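Local coordinates for protein interpain A (Prevotella intermedia, PDB 3BB7) that probably acts as a cysteine peptidase of the C10 family, captured here as a proenzyme fragment whose nucleophile has been replaced, at residues 238-241 with 242-246. The protein carries 1 engineered substitution. Sequence-based numbering, arbitrary orientation.
Sequences MDIV and FSELT
Over one face of the Phe242 ring lies the carbonyl oxygen of Met238, 3.2 Å above the ring plane and displaced toward the rim, while Asp239 OD2 sits at the edge, 4.1 Å from Phe242 CD2, where the slightly positive C-H rim suits a carboxylate oxygen. The carboxylate is turned 54° against the ring. With CG beside its own backbone N (chi1 -56°), Phe242 swings its broad apolar ring back over the preceding turn. The flexible thioether of Met238, bent at chi2 and chi3, curls round until CE meets Phe242 CZ at 3.9 Å; Tyr274 adds a second ring, inclined to that of Phe242. Phe242 N also donates an almost straight hydrogen bond to Met238 O (2.9 Å, 172°). Small Ser243 folds against the helix, its OG, in one of two conformers, tentatively near both Asp239 O and Ile240 O. One turn on, Thr246 N and OG1 grip Phe242 O from opposite faces of its plane. Val241 CG1 lies 4.3 Å from Leu245 CD2, both side chains facing the sheet, whereas Glu244 OE1 is hydrogen-bonded to His249 ND1. This is the i to i+4 pattern of an alpha-helix, here 234-246 packed on strands 251-255, 267-274 and 312-315.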
# COMPACT_ATOMS: atom_id res chain seq x y z
N MET A 238 -16.61 -1.22 -1.31
CA MET A 238 -16.16 -1.07 -2.68
C MET A 238 -16.72 0.22 -3.26
O MET A 238 -16.06 0.87 -4.04
CB MET A 238 -16.56 -2.26 -3.54
CG MET A 238 -15.83 -3.54 -3.19
SD MET A 238 -14.05 -3.38 -2.99
CE MET A 238 -13.50 -2.77 -4.59
N ASP A 239 -17.91 0.65 -2.85
CA ASP A 239 -18.40 1.95 -3.35
C ASP A 239 -17.51 3.13 -2.90
O ASP A 239 -17.34 4.09 -3.67
CB ASP A 239 -19.86 2.15 -2.95
CG ASP A 239 -20.83 1.39 -3.87
OD1 ASP A 239 -22.04 1.34 -3.55
OD2 ASP A 239 -20.39 0.83 -4.93
N ILE A 240 -16.95 3.05 -1.70
CA ILE A 240 -15.99 4.08 -1.28
C ILE A 240 -14.78 4.05 -2.20
O ILE A 240 -14.32 5.10 -2.67
CB ILE A 240 -15.56 3.89 0.20
CG1 ILE A 240 -16.76 4.13 1.11
CG2 ILE A 240 -14.41 4.82 0.53
CD1 ILE A 240 -16.51 3.72 2.54
N VAL A 241 -14.22 2.86 -2.44
CA VAL A 241 -13.08 2.74 -3.35
C VAL A 241 -13.40 3.31 -4.74
O VAL A 241 -12.63 4.16 -5.26
CB VAL A 241 -12.61 1.28 -3.46
CG1 VAL A 241 -11.48 1.17 -4.52
CG2 VAL A 241 -12.10 0.78 -2.07
N PHE A 242 -14.51 2.90 -5.34
CA PHE A 242 -14.84 3.41 -6.69
C PHE A 242 -15.07 4.91 -6.72
O PHE A 242 -14.63 5.59 -7.64
CB PHE A 242 -16.03 2.69 -7.29
CG PHE A 242 -15.88 1.20 -7.38
CD1 PHE A 242 -14.67 0.59 -7.75
CD2 PHE A 242 -17.00 0.39 -7.12
CE1 PHE A 242 -14.57 -0.81 -7.84
CE2 PHE A 242 -16.93 -1.00 -7.21
CZ PHE A 242 -15.71 -1.61 -7.58
N SER A 243 -15.77 5.42 -5.71
CA SER A 243 -16.04 6.85 -5.65
C SER A 243 -14.75 7.67 -5.49
O SER A 243 -14.57 8.72 -6.17
CB SER A 243 -17.11 7.17 -4.61
OG SER A 243 -16.65 6.92 -3.30
N GLU A 244 -13.85 7.21 -4.63
CA GLU A 244 -12.64 7.97 -4.40
C GLU A 244 -11.75 7.94 -5.65
O GLU A 244 -11.20 8.95 -6.06
CB GLU A 244 -11.87 7.44 -3.20
CG GLU A 244 -12.53 7.76 -1.90
CD GLU A 244 -12.39 9.20 -1.50
OE1 GLU A 244 -11.59 9.96 -2.08
OE2 GLU A 244 -13.10 9.57 -0.54
N LEU A 245 -11.63 6.78 -6.28
CA LEU A 245 -10.77 6.71 -7.47
C LEU A 245 -11.36 7.45 -8.66
O LEU A 245 -10.61 8.05 -9.45
CB LEU A 245 -10.38 5.25 -7.80
CG LEU A 245 -9.13 4.72 -7.02
CD1 LEU A 245 -7.83 5.48 -7.39
CD2 LEU A 245 -9.32 4.75 -5.54
N THR A 246 -12.69 7.43 -8.79
CA THR A 246 -13.36 8.22 -9.82
C THR A 246 -12.98 9.70 -9.71
O THR A 246 -12.91 10.43 -10.70
CB THR A 246 -14.88 8.09 -9.66
OG1 THR A 246 -15.28 6.79 -10.10
CG2 THR A 246 -15.65 9.15 -10.47